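Local coordinates for uracil-dna glycosylase (Deinococcus radiodurans, PDB 4UQM), which belongs to the uracil-DNA glycosylase superfamily, a group of alpha/beta proteins, and is modelled here together with a nucleic acid chain, at residues V77-Q82 with I181-Y186; R177-L182 with V200-G205; F163-I168 with R188-L193; G93-V98 with L140-L145. The protein carries 1 engineered substitution. One frame throughout, in Å; residues are numbered along the deposited sequence.

Overall arrangement
Interactions 1 and 2 belong to the central parallel sheet and share strand 179-183, which pairs with strand 77-81 in interaction 1 and with the outermost strand 200-204 in interaction 2. Both rest on backbone hydrogen bonds between parallel strands, with mostly apolar side chains on the two faces, but interaction 1 is buried and reaches chain B at its far end, while interaction 2 is only partly buried. Interaction 4, also in the core, sets a beta turn across strand 138-142, the other outermost strand, using serine-to-carbonyl bonds. Interaction 3 lies off the sheet, joining helix 160-172 to the 188-193 loop through a largely buried lysine; its T164 reaches A143 of interaction 4, and its R188 and K191 reach E203 of interaction 2.

Interaction 1: residues V77-Q82 with I181-Y186; sequences VLILGQ and ILWGSY. With nucleotides of chain B.
CG1 of I79 and CG1 of I181 each lie anti to their own carbonyl carbon (chi1 -70° and -56°), so the two side chains run side by side on one face of the central parallel sheet of the uracil-DNA glycosylase fold, I79 CG1 3.9 Å from I181 CD1. That CD1 also meets V77 CG1 at 3.8 Å. I79 CG2 crosses to W183 CZ3 (3.6 Å), while I181 CG2 sits over one face of the indole. On the opposite face of the sheet, L182 CD2 rests against L80 CB and CD2. Three backbone bonds, nearly along the C=O axes, join the strands: I181 N to L78 O (2.8 Å), L80 N to I181 O (2.8 Å) and W183 N to L80 O (2.9 Å). Past G184 the chain turns to the phosphate of DT11 of chain B, whose OP2 takes a straight bond from S185 N (2.8 Å, 175°). One water, in plane at the edge of the Y186 ring, donates to that OP2 and to Q82 OE1, 2.7 Å away.

Interaction 2: residues R177-L182 with V200-G205; sequences RVVFIL and VVIESG
R177 lays its guanidinium flat against V200: chi3 of -72° bends the chain so that V200 CG2 stands over the centre of the group, 3.5 Å from R177 CZ, while R177 NE bonds to N198 O and NH1 to A227 O. From V178 onward the backbones are laced together, V200 N giving the first bond to V178 O (3.1 Å). V179 turns to the face that carries V200 and I202, where its CG1, anti to the backbone N, crosses I202 CD1 at 3.7 Å; T224 of helix 220-230 packs on this face. F180 bonds both ways, its N to V200 O and its O from I202 N, each 2.8 Å and within 10° of straight. Its ring, on the opposite face, has V178 CG1 over one side and V200 O at the edge in plane; I168 and V171 of helix 160-172 lie against it. I181 brings its CA-H to I202 O (3.3 Å), the same carbonyl that accepts L182 N at 2.8 Å. L182, on the F180 face, crosses obliquely to V201, its CD1 3.8 Å from V201 CG1, and its O takes S204 N. E203 beside it sends its carboxylate to K191 and R188. Four consecutive parallel bridges thus close a beta-alpha-beta unit, in which helix 185-188 links strand 179-183 to the outermost strand 200-204.

Interaction 3: residues F163-I168 with R188-L193; sequences FTDAVI and RKKKKL
This is a helix-to-loop contact beside the parallel sheet, where a turn of helix 160-172 is gripped by the chain that follows helix 185-188, through one lysine ammonium and an apolar patch. A type I turn from R188 to K191 presents K190 to the helix. Its chain bends at chi2 (-62°) and is then extended, carrying NZ to T164 and D165. K190 NZ forms a salt bridge with D165 OD1 at 2.7 Å, meeting the oxygen from 46° out of the carboxylate plane, and bonds to T164 OG1 at 3.0 Å, with a weak further bond to E161 O. T164 OG1, in the crowded position between backbone N and carbonyl carbon, itself bonds to A143 O, just past strand 138-142. The methylenes of K190 lie obliquely against I168, K190 CG 4.0 Å from I168 CG1. I168 CG2 meets L193 CB at 3.7 Å, the two side chains crossing near a right angle. L193 CD1 approaches D165 OD1 (3.4 Å), and a water donates to that same oxygen at 2.9 Å. The K190 side chain is therefore buried along an apolar flank, its charge probably largely balanced by D165; the carboxylate would favour the protonated amine, while the bond donated by the water would help keep D165 ionised.

Interaction 4: residues G93-V98 with L140-L145; sequences GLSFSV and LLNAVL
S95 CB lies against the carboxamide of N142, 3.5 Å from ND2, while its hydroxyl tucks in beside L140, OG 3.5 Å from L140 CB. The serine is the second residue of a type II turn from L94 to S97, closed by S97 N to L94 O (3.1 Å); the path of 93-96 runs nearly at right angles to 140-142 (95°), part of the outermost strand 138-142. With chi1 at 67°, OG occupies the crowded position between the backbone N and carbonyl carbon, and from there it donates to L141 O at 3.0 Å. S95 N makes a straight bond to L140 O (3.0 Å, 174°). Both donors stand well above the planes of the carbonyls they meet. A water lies within bonding distance of L140 O (2.9 Å) and G93 O, with more acceptors around it than protons to give. L94 CB packs on L140 CD1 at 4.1 Å, and the ring of F96, next in the turn, meets W183 edge to face. One serine thus serves two successive strand carbonyls with its N-H and its hydroxyl, so that a loop without regular structure is tied to the buried sheet edge by polar bonds instead of strand pairing.

Interaction 1: residues V77-Q82 with I181-Y186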
loop_
_atom_site.group_PDB
_atom_site.type_symbol
_atom_site.label_atom_id
_atom_site.label_comp_id
_atom_site.label_asym_id
_atom_site.label_seq_id
_atom_site.Cartn_x
_atom_site.Cartn_y
_atom_site.Cartn_z
ATOM N N VAL A 77 7.124 -5.537 -5.737
ATOM C CA VAL A 77 6.559 -4.218 -6.069
ATOM C C VAL A 77 5.959 -3.664 -4.804
ATOM O O VAL A 77 5.310 -4.413 -4.049
ATOM C CB VAL A 77 5.457 -4.319 -7.149
ATOM C CG1 VAL A 77 4.836 -2.942 -7.436
ATOM C CG2 VAL A 77 6.003 -4.960 -8.432
ATOM N N LEU A 78 6.257 -2.406 -4.495
ATOM C CA LEU A 78 5.658 -1.765 -3.355
ATOM C C LEU A 78 4.829 -0.604 -3.877
ATOM O O LEU A 78 5.359 0.303 -4.435
ATOM C CB LEU A 78 6.737 -1.295 -2.358
ATOM C CG LEU A 78 6.233 -0.766 -1.008
ATOM C CD1 LEU A 78 7.339 -0.796 0.016
ATOM C CD2 LEU A 78 5.670 0.660 -1.137
ATOM N N ILE A 79 3.516 -0.708 -3.724
ATOM C CA ILE A 79 2.571 0.346 -4.063
ATOM C C ILE A 79 2.320 1.155 -2.809
ATOM O O ILE A 79 1.975 0.593 -1.781
ATOM C CB ILE A 79 1.245 -0.169 -4.681
ATOM C CG1 ILE A 79 1.554 -0.703 -6.071
ATOM C CG2 ILE A 79 0.129 0.864 -4.712
ATOM C CD1 ILE A 79 0.397 -1.343 -6.771
ATOM N N LEU A 80 2.488 2.475 -2.877
ATOM C CA LEU A 80 2.278 3.328 -1.724
ATOM C C LEU A 80 1.288 4.435 -2.053
ATOM O O LEU A 80 1.563 5.286 -2.900
ATOM C CB LEU A 80 3.601 3.935 -1.266
ATOM C CG LEU A 80 3.605 4.646 0.090
ATOM C CD1 LEU A 80 3.274 3.700 1.206
ATOM C CD2 LEU A 80 4.859 5.383 0.389
ATOM N N GLY A 81 0.101 4.333 -1.450
ATOM C CA GLY A 81 -0.886 5.413 -1.481
ATOM C C GLY A 81 -0.761 6.345 -0.289
ATOM O O GLY A 81 0.274 6.391 0.406
ATOM N N GLN A 82 -1.802 7.155 -0.136
ATOM C CA GLN A 82 -1.828 8.176 0.888
ATOM C C GLN A 82 -2.260 7.659 2.262
ATOM O O GLN A 82 -1.497 7.724 3.250
ATOM C CB GLN A 82 -2.714 9.334 0.382
ATOM C CG GLN A 82 -2.903 10.454 1.409
ATOM C CD GLN A 82 -3.809 11.540 0.921
ATOM O OE1 GLN A 82 -3.403 12.367 0.097
ATOM N NE2 GLN A 82 -5.023 11.574 1.443
ATOM N N ILE A 181 6.213 2.124 -6.389
ATOM C CA ILE A 181 5.227 2.987 -7.059
ATOM C C ILE A 181 4.629 3.914 -6.008
ATOM O O ILE A 181 3.939 3.483 -5.109
ATOM C CB ILE A 181 4.087 2.154 -7.736
ATOM C CG1 ILE A 181 4.678 1.132 -8.722
ATOM C CG2 ILE A 181 3.039 3.064 -8.371
ATOM C CD1 ILE A 181 3.595 0.183 -9.245
ATOM N N LEU A 182 4.936 5.221 -6.152
ATOM C CA LEU A 182 4.558 6.231 -5.142
ATOM C C LEU A 182 3.431 7.034 -5.750
ATOM O O LEU A 182 3.647 7.828 -6.698
ATOM C CB LEU A 182 5.777 7.090 -4.800
ATOM C CG LEU A 182 7.034 6.286 -4.389
ATOM C CD1 LEU A 182 8.169 7.263 -4.041
ATOM C CD2 LEU A 182 6.745 5.335 -3.234
ATOM N N TRP A 183 2.226 6.855 -5.202
ATOM C CA TRP A 183 1.038 7.529 -5.690
ATOM C C TRP A 183 0.607 8.625 -4.738
ATOM O O TRP A 183 0.029 8.331 -3.684
ATOM C CB TRP A 183 -0.128 6.530 -5.845
ATOM C CG TRP A 183 0.037 5.665 -7.119
ATOM C CD1 TRP A 183 0.784 5.944 -8.236
ATOM C CD2 TRP A 183 -0.632 4.432 -7.378
ATOM N NE1 TRP A 183 0.611 4.943 -9.193
ATOM C CE2 TRP A 183 -0.255 4.008 -8.667
ATOM C CE3 TRP A 183 -1.527 3.649 -6.656
ATOM C CZ2 TRP A 183 -0.761 2.811 -9.206
ATOM C CZ3 TRP A 183 -1.994 2.480 -7.199
ATOM C CH2 TRP A 183 -1.593 2.071 -8.430
ATOM N N GLY A 184 0.842 9.868 -5.147
ATOM C CA GLY A 184 0.424 11.042 -4.403
ATOM C C GLY A 184 1.560 11.743 -3.688
ATOM O O GLY A 184 2.638 11.172 -3.424
ATOM N N SER A 185 1.288 12.990 -3.315
ATOM C CA SER A 185 2.320 13.812 -2.717
ATOM C C SER A 185 2.835 13.241 -1.387
ATOM O O SER A 185 4.024 13.329 -1.079
ATOM C CB SER A 185 1.800 15.219 -2.519
ATOM O OG SER A 185 1.461 15.813 -3.783
ATOM N N TYR A 186 1.923 12.712 -0.578
ATOM C CA TYR A 186 2.367 12.182 0.736
ATOM C C TYR A 186 3.220 10.912 0.576
ATOM O O TYR A 186 4.297 10.803 1.210
ATOM C CB TYR A 186 1.161 11.960 1.667
ATOM C CG TYR A 186 0.622 13.301 2.153
ATOM C CD1 TYR A 186 -0.309 14.028 1.426
ATOM C CD2 TYR A 186 1.158 13.923 3.291
ATOM C CE1 TYR A 186 -0.725 15.257 1.830
ATOM C CE2 TYR A 186 0.770 15.167 3.692
ATOM C CZ TYR A 186 -0.153 15.854 2.941
ATOM O OH TYR A 186 -0.565 17.112 3.323
ATOM P P DT B 11 -1.937 14.086 -4.891
ATOM O OP1 DT B 11 -1.317 13.279 -5.960
ATOM O OP2 DT B 11 -1.339 14.044 -3.523
ATOM O "O5'" DT B 11 -1.872 15.621 -5.363
ATOM C "C5'" DT B 11 -1.910 15.906 -6.778
ATOM C "C4'" DT B 11 -1.642 17.387 -6.928
ATOM O "O4'" DT B 11 -2.792 18.143 -6.455
ATOM C "C3'" DT B 11 -0.440 17.874 -6.113
ATOM O "O3'" DT B 11 0.084 18.999 -6.807
ATOM C "C2'" DT B 11 -1.079 18.545 -4.917
ATOM C "C1'" DT B 11 -2.332 19.123 -5.579
ATOM N N1 DT B 11 -3.423 19.541 -4.688
ATOM C C2 DT B 11 -4.112 20.683 -5.032
ATOM O O2 DT B 11 -3.924 21.281 -6.076
ATOM N N3 DT B 11 -5.070 21.064 -4.130
ATOM C C4 DT B 11 -5.391 20.432 -2.935
ATOM O O4 DT B 11 -6.290 20.871 -2.232
ATOM C C5 DT B 11 -4.624 19.255 -2.635
ATOM C C7 DT B 11 -4.910 18.508 -1.367
ATOM C C6 DT B 11 -3.693 18.868 -3.513
HETATM O O HOH W 1 -1.207 12.227 -1.426
#

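Interaction 2: residues R177-L182 with V200-G205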
loop_
_atom_site.group_PDB
_atom_site.type_symbol
_atom_site.label_atom_id
_atom_site.label_comp_id
_atom_site.label_asym_id
_atom_site.label_seq_id
_atom_site.Cartn_x
_atom_site.Cartn_y
_atom_site.Cartn_z
ATOM N N ARG A 177 16.031 -6.359 -7.135
ATOM C CA ARG A 177 15.186 -5.261 -7.565
ATOM C C ARG A 177 13.765 -5.290 -6.997
ATOM O O ARG A 177 13.009 -6.267 -7.112
ATOM C CB ARG A 177 15.065 -5.239 -9.097
ATOM C CG ARG A 177 14.092 -4.178 -9.597
ATOM C CD ARG A 177 14.333 -3.832 -11.032
ATOM N NE ARG A 177 15.564 -3.037 -11.243
ATOM C CZ ARG A 177 15.928 -2.549 -12.416
ATOM N NH1 ARG A 177 15.281 -2.902 -13.535
ATOM N NH2 ARG A 177 17.002 -1.771 -12.512
ATOM N N VAL A 178 13.373 -4.165 -6.440
ATOM C CA VAL A 178 12.011 -3.845 -6.096
ATOM C C VAL A 178 11.614 -2.587 -6.853
ATOM O O VAL A 178 12.390 -1.602 -6.950
ATOM C CB VAL A 178 11.864 -3.632 -4.578
ATOM C CG1 VAL A 178 10.493 -3.189 -4.241
ATOM C CG2 VAL A 178 12.190 -4.936 -3.857
ATOM N N VAL A 179 10.410 -2.608 -7.393
ATOM C CA VAL A 179 9.807 -1.412 -7.973
ATOM C C VAL A 179 8.905 -0.759 -6.960
ATOM O O VAL A 179 7.935 -1.376 -6.478
ATOM C CB VAL A 179 9.056 -1.758 -9.275
ATOM C CG1 VAL A 179 8.426 -0.503 -9.898
ATOM C CG2 VAL A 179 9.912 -2.531 -10.293
ATOM N N PHE A 180 9.181 0.484 -6.643
ATOM C CA PHE A 180 8.376 1.287 -5.762
ATOM C C PHE A 180 7.519 2.223 -6.575
ATOM O O PHE A 180 8.059 3.045 -7.338
ATOM C CB PHE A 180 9.276 2.127 -4.841
ATOM C CG PHE A 180 10.171 1.326 -3.897
ATOM C CD1 PHE A 180 11.335 0.704 -4.338
ATOM C CD2 PHE A 180 9.847 1.234 -2.552
ATOM C CE1 PHE A 180 12.165 0.053 -3.447
ATOM C CE2 PHE A 180 10.665 0.544 -1.636
ATOM C CZ PHE A 180 11.820 -0.056 -2.103
ATOM N N ILE A 181 6.213 2.124 -6.389
ATOM C CA ILE A 181 5.227 2.987 -7.059
ATOM C C ILE A 181 4.629 3.914 -6.008
ATOM O O ILE A 181 3.939 3.483 -5.109
ATOM C CB ILE A 181 4.087 2.154 -7.736
ATOM C CG1 ILE A 181 4.678 1.132 -8.722
ATOM C CG2 ILE A 181 3.039 3.064 -8.371
ATOM C CD1 ILE A 181 3.595 0.183 -9.245
ATOM N N LEU A 182 4.936 5.221 -6.152
ATOM C CA LEU A 182 4.558 6.231 -5.142
ATOM C C LEU A 182 3.431 7.034 -5.750
ATOM O O LEU A 182 3.647 7.828 -6.698
ATOM C CB LEU A 182 5.777 7.090 -4.800
ATOM C CG LEU A 182 7.034 6.286 -4.389
ATOM C CD1 LEU A 182 8.169 7.263 -4.041
ATOM C CD2 LEU A 182 6.745 5.335 -3.234
ATOM N N VAL A 200 13.866 0.628 -8.462
ATOM C CA VAL A 200 13.256 1.545 -9.419
ATOM C C VAL A 200 12.149 2.265 -8.732
ATOM O O VAL A 200 11.350 1.647 -8.025
ATOM C CB VAL A 200 12.740 0.781 -10.662
ATOM C CG1 VAL A 200 11.946 1.674 -11.610
ATOM C CG2 VAL A 200 13.889 0.114 -11.433
ATOM N N VAL A 201 12.026 3.560 -8.982
ATOM C CA VAL A 201 10.949 4.374 -8.474
ATOM C C VAL A 201 10.109 4.912 -9.623
ATOM O O VAL A 201 10.632 5.461 -10.603
ATOM C CB VAL A 201 11.454 5.541 -7.635
ATOM C CG1 VAL A 201 10.293 6.358 -7.097
ATOM C CG2 VAL A 201 12.315 4.996 -6.503
ATOM N N ILE A 202 8.800 4.716 -9.485
ATOM C CA ILE A 202 7.809 5.285 -10.366
ATOM C C ILE A 202 6.917 6.166 -9.515
ATOM O O ILE A 202 6.420 5.726 -8.475
ATOM C CB ILE A 202 6.997 4.160 -11.042
ATOM C CG1 ILE A 202 7.909 3.332 -11.907
ATOM C CG2 ILE A 202 5.853 4.759 -11.872
ATOM C CD1 ILE A 202 7.323 1.997 -12.341
ATOM N N GLU A 203 6.706 7.419 -9.921
ATOM C CA GLU A 203 5.940 8.326 -9.094
ATOM C C GLU A 203 4.942 9.077 -9.935
ATOM O O GLU A 203 5.209 9.430 -11.083
ATOM C CB GLU A 203 6.849 9.244 -8.262
ATOM C CG GLU A 203 7.622 10.236 -9.022
ATOM C CD GLU A 203 8.632 10.964 -8.131
ATOM O OE1 GLU A 203 8.324 11.324 -6.978
ATOM O OE2 GLU A 203 9.769 11.035 -8.529
ATOM N N SER A 204 3.808 9.380 -9.316
ATOM C CA SER A 204 2.778 10.184 -9.979
ATOM C C SER A 204 1.819 10.745 -8.967
ATOM O O SER A 204 1.941 10.490 -7.771
ATOM C CB SER A 204 1.956 9.354 -10.989
ATOM O OG SER A 204 1.100 8.439 -10.341
ATOM N N GLY A 205 0.844 11.490 -9.456
ATOM C CA GLY A 205 -0.297 11.805 -8.626
ATOM C C GLY A 205 -1.100 10.565 -8.238
ATOM O O GLY A 205 -1.035 9.483 -8.855
#

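Interaction 3: residues F163-I168 with R188-L193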
loop_
_atom_site.group_PDB
_atom_site.type_symbol
_atom_site.label_atom_id
_atom_site.label_comp_id
_atom_site.label_asym_id
_atom_site.label_seq_id
_atom_site.Cartn_x
_atom_site.Cartn_y
_atom_site.Cartn_z
ATOM N N PHE A 163 6.788 4.876 10.935
ATOM C CA PHE A 163 6.629 3.426 10.767
ATOM C C PHE A 163 6.685 3.035 9.284
ATOM O O PHE A 163 7.389 2.076 8.919
ATOM C CB PHE A 163 5.316 2.974 11.365
ATOM C CG PHE A 163 5.077 1.492 11.201
ATOM C CD1 PHE A 163 5.746 0.590 12.014
ATOM C CD2 PHE A 163 4.269 1.013 10.167
ATOM C CE1 PHE A 163 5.588 -0.778 11.808
ATOM C CE2 PHE A 163 4.091 -0.342 9.974
ATOM C CZ PHE A 163 4.723 -1.249 10.814
ATOM N N THR A 164 5.981 3.760 8.426
ATOM C CA THR A 164 6.049 3.403 7.016
ATOM C C THR A 164 7.399 3.781 6.391
ATOM O O THR A 164 7.830 3.116 5.452
ATOM C CB THR A 164 4.853 3.916 6.199
ATOM O OG1 THR A 164 4.791 5.322 6.303
ATOM C CG2 THR A 164 3.588 3.277 6.683
ATOM N N ASP A 165 8.120 4.762 6.933
ATOM C CA ASP A 165 9.567 4.921 6.564
ATOM C C ASP A 165 10.343 3.633 6.845
ATOM O O ASP A 165 11.156 3.199 6.042
ATOM C CB ASP A 165 10.254 6.050 7.370
ATOM C CG ASP A 165 9.899 7.480 6.896
ATOM O OD1 ASP A 165 9.281 7.637 5.825
ATOM O OD2 ASP A 165 10.316 8.402 7.646
ATOM N N ALA A 166 10.121 3.036 8.026
ATOM C CA ALA A 166 10.830 1.816 8.395
ATOM C C ALA A 166 10.486 0.657 7.466
ATOM O O ALA A 166 11.377 -0.143 7.106
ATOM C CB ALA A 166 10.572 1.458 9.861
ATOM N N VAL A 167 9.242 0.583 7.021
ATOM C CA VAL A 167 8.846 -0.458 6.062
ATOM C C VAL A 167 9.571 -0.253 4.729
ATOM O O VAL A 167 10.180 -1.180 4.196
ATOM C CB VAL A 167 7.332 -0.499 5.870
ATOM C CG1 VAL A 167 6.926 -1.446 4.736
ATOM C CG2 VAL A 167 6.595 -0.875 7.163
ATOM N N ILE A 168 9.552 0.976 4.228
ATOM C CA ILE A 168 10.281 1.368 3.000
ATOM C C ILE A 168 11.751 1.026 3.135
ATOM O O ILE A 168 12.344 0.435 2.240
ATOM C CB ILE A 168 10.167 2.889 2.751
ATOM C CG1 ILE A 168 8.754 3.278 2.285
ATOM C CG2 ILE A 168 11.248 3.385 1.768
ATOM C CD1 ILE A 168 8.464 2.916 0.844
ATOM N N ARG A 188 5.033 10.256 -2.048
ATOM C CA ARG A 188 6.266 10.701 -2.689
ATOM C C ARG A 188 7.316 11.266 -1.738
ATOM O O ARG A 188 8.493 11.333 -2.106
ATOM C CB ARG A 188 5.923 11.649 -3.819
ATOM C CG ARG A 188 5.265 10.874 -4.964
ATOM C CD ARG A 188 4.626 11.789 -5.974
ATOM N NE ARG A 188 5.564 12.416 -6.861
ATOM C CZ ARG A 188 5.219 13.151 -7.924
ATOM N NH1 ARG A 188 3.944 13.433 -8.189
ATOM N NH2 ARG A 188 6.173 13.620 -8.706
ATOM N N LYS A 189 6.924 11.620 -0.512
ATOM C CA LYS A 189 7.909 12.044 0.497
ATOM C C LYS A 189 8.912 10.921 0.816
ATOM O O LYS A 189 9.999 11.220 1.308
ATOM C CB LYS A 189 7.200 12.505 1.784
ATOM C CG LYS A 189 6.270 13.677 1.605
ATOM C CD LYS A 189 5.756 14.292 2.891
ATOM C CE LYS A 189 4.760 15.408 2.589
ATOM N NZ LYS A 189 5.250 16.437 1.672
ATOM N N LYS A 190 8.554 9.663 0.528
ATOM C CA LYS A 190 9.446 8.506 0.802
ATOM C C LYS A 190 10.576 8.371 -0.239
ATOM O O LYS A 190 11.498 7.548 -0.068
ATOM C CB LYS A 190 8.688 7.176 0.801
ATOM C CG LYS A 190 7.464 7.050 1.638
ATOM C CD LYS A 190 7.737 7.216 3.049
ATOM C CE LYS A 190 6.556 6.710 3.879
ATOM N NZ LYS A 190 6.668 7.317 5.202
ATOM N N LYS A 191 10.491 9.124 -1.346
ATOM C CA LYS A 191 11.429 8.880 -2.469
ATOM C C LYS A 191 12.893 8.900 -2.071
ATOM O O LYS A 191 13.637 8.063 -2.514
ATOM C CB LYS A 191 11.180 9.868 -3.602
ATOM C CG LYS A 191 12.047 9.614 -4.821
ATOM C CD LYS A 191 11.697 10.627 -5.880
ATOM C CE LYS A 191 12.587 10.521 -7.091
ATOM N NZ LYS A 191 12.363 11.782 -7.858
ATOM N N LYS A 192 13.298 9.854 -1.231
ATOM C CA LYS A 192 14.674 9.950 -0.768
ATOM C C LYS A 192 15.235 8.733 -0.024
ATOM O O LYS A 192 16.454 8.555 0.044
ATOM C CB LYS A 192 14.876 11.211 0.109
ATOM C CG LYS A 192 14.147 11.196 1.439
ATOM C CD LYS A 192 14.623 12.297 2.383
ATOM C CE LYS A 192 15.733 11.769 3.295
ATOM N NZ LYS A 192 16.387 12.764 4.170
ATOM N N LEU A 193 14.334 7.900 0.504
ATOM C CA LEU A 193 14.753 6.700 1.227
ATOM C C LEU A 193 15.116 5.571 0.277
ATOM O O LEU A 193 15.693 4.565 0.727
ATOM C CB LEU A 193 13.594 6.209 2.121
ATOM C CG LEU A 193 13.141 7.209 3.183
ATOM C CD1 LEU A 193 11.960 6.638 3.949
ATOM C CD2 LEU A 193 14.271 7.672 4.067
HETATM O O HOH W 2 9.715 10.175 4.550
#

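Interaction 4: residues G93-V98 with L140-L145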
loop_
_atom_site.group_PDB
_atom_site.type_symbol
_atom_site.label_atom_id
_atom_site.label_comp_id
_atom_site.label_asym_id
_atom_site.label_seq_id
_atom_site.Cartn_x
_atom_site.Cartn_y
_atom_site.Cartn_z
ATOM N N GLY A 93 -6.946 -2.861 4.926
ATOM C CA GLY A 93 -5.511 -3.003 5.131
ATOM C C GLY A 93 -4.693 -3.322 3.899
ATOM O O GLY A 93 -3.506 -3.268 3.964
ATOM N N LEU A 94 -5.308 -3.613 2.760
ATOM C CA LEU A 94 -4.551 -3.711 1.498
ATOM C C LEU A 94 -4.950 -2.475 0.718
ATOM O O LEU A 94 -6.102 -2.312 0.381
ATOM C CB LEU A 94 -4.954 -4.953 0.674
ATOM C CG LEU A 94 -4.714 -6.334 1.223
ATOM C CD1 LEU A 94 -5.103 -7.347 0.158
ATOM C CD2 LEU A 94 -3.286 -6.437 1.596
ATOM N N SER A 95 -3.983 -1.578 0.489
ATOM C CA SER A 95 -4.320 -0.311 -0.124
ATOM C C SER A 95 -5.069 -0.488 -1.434
ATOM O O SER A 95 -4.719 -1.321 -2.280
ATOM C CB SER A 95 -3.110 0.587 -0.285
ATOM O OG SER A 95 -2.153 0.093 -1.219
ATOM N N PHE A 96 -6.091 0.348 -1.593
ATOM C CA PHE A 96 -6.963 0.401 -2.764
ATOM C C PHE A 96 -7.962 -0.716 -2.916
ATOM O O PHE A 96 -8.888 -0.593 -3.736
ATOM C CB PHE A 96 -6.164 0.587 -4.050
ATOM C CG PHE A 96 -5.289 1.816 -4.008
ATOM C CD1 PHE A 96 -5.887 3.077 -4.185
ATOM C CD2 PHE A 96 -3.946 1.794 -3.678
ATOM C CE1 PHE A 96 -5.162 4.228 -4.068
ATOM C CE2 PHE A 96 -3.218 2.976 -3.562
ATOM C CZ PHE A 96 -3.828 4.213 -3.757
ATOM N N SER A 97 -7.815 -1.807 -2.150
ATOM C CA SER A 97 -8.671 -2.982 -2.309
ATOM C C SER A 97 -9.998 -2.828 -1.541
ATOM O O SER A 97 -10.074 -2.208 -0.480
ATOM C CB SER A 97 -7.948 -4.200 -1.769
ATOM O OG SER A 97 -8.592 -5.430 -2.016
ATOM N N VAL A 98 -11.039 -3.449 -2.066
ATOM C CA VAL A 98 -12.268 -3.649 -1.313
ATOM C C VAL A 98 -12.647 -5.119 -1.378
ATOM O O VAL A 98 -12.309 -5.844 -2.331
ATOM C CB VAL A 98 -13.422 -2.727 -1.795
ATOM C CG1 VAL A 98 -13.084 -1.284 -1.522
ATOM C CG2 VAL A 98 -13.755 -2.879 -3.265
ATOM N N LEU A 140 0.743 -3.771 -0.860
ATOM C CA LEU A 140 -0.250 -2.717 -1.031
ATOM C C LEU A 140 -0.326 -1.829 0.208
ATOM O O LEU A 140 -1.133 -2.042 1.107
ATOM C CB LEU A 140 -1.594 -3.371 -1.400
ATOM C CG LEU A 140 -1.602 -4.102 -2.757
ATOM C CD1 LEU A 140 -2.829 -4.972 -2.840
ATOM C CD2 LEU A 140 -1.647 -3.068 -3.835
ATOM N N LEU A 141 0.536 -0.842 0.231
ATOM C CA LEU A 141 0.779 0.001 1.411
ATOM C C LEU A 141 0.135 1.376 1.229
ATOM O O LEU A 141 -0.107 1.819 0.133
ATOM C CB LEU A 141 2.284 0.133 1.670
ATOM C CG LEU A 141 2.811 0.385 3.087
ATOM C CD1 LEU A 141 2.367 -0.733 4.037
ATOM C CD2 LEU A 141 4.339 0.563 3.091
ATOM N N ASN A 142 -0.090 2.050 2.353
ATOM C CA ASN A 142 -0.343 3.511 2.364
ATOM C C ASN A 142 0.648 4.164 3.306
ATOM O O ASN A 142 1.148 3.506 4.229
ATOM C CB ASN A 142 -1.760 3.777 2.884
ATOM C CG ASN A 142 -2.855 3.530 1.854
ATOM O OD1 ASN A 142 -2.799 4.048 0.748
ATOM N ND2 ASN A 142 -3.922 2.800 2.248
ATOM N N ALA A 143 0.929 5.451 3.067
ATOM C CA ALA A 143 1.837 6.158 3.915
ATOM C C ALA A 143 1.378 6.237 5.368
ATOM O O ALA A 143 2.234 6.273 6.299
ATOM C CB ALA A 143 2.120 7.546 3.358
ATOM N N VAL A 144 0.063 6.350 5.528
ATOM C CA VAL A 144 -0.608 6.426 6.819
ATOM C C VAL A 144 -1.578 5.268 6.825
ATOM O O VAL A 144 -2.257 5.026 5.809
ATOM C CB VAL A 144 -1.319 7.817 6.958
ATOM C CG1 VAL A 144 -2.413 7.853 8.002
ATOM C CG2 VAL A 144 -0.260 8.903 7.145
ATOM N N LEU A 145 -1.672 4.521 7.952
ATOM C CA LEU A 145 -2.396 3.244 7.946
ATOM C C LEU A 145 -3.741 3.225 8.628
ATOM O O LEU A 145 -4.433 2.179 8.671
ATOM C CB LEU A 145 -1.486 2.147 8.511
ATOM C CG LEU A 145 -0.219 1.856 7.670
ATOM C CD1 LEU A 145 0.483 0.681 8.306
ATOM C CD2 LEU A 145 -0.547 1.453 6.228
HETATM O O HOH W 3 -1.526 -0.820 3.701
#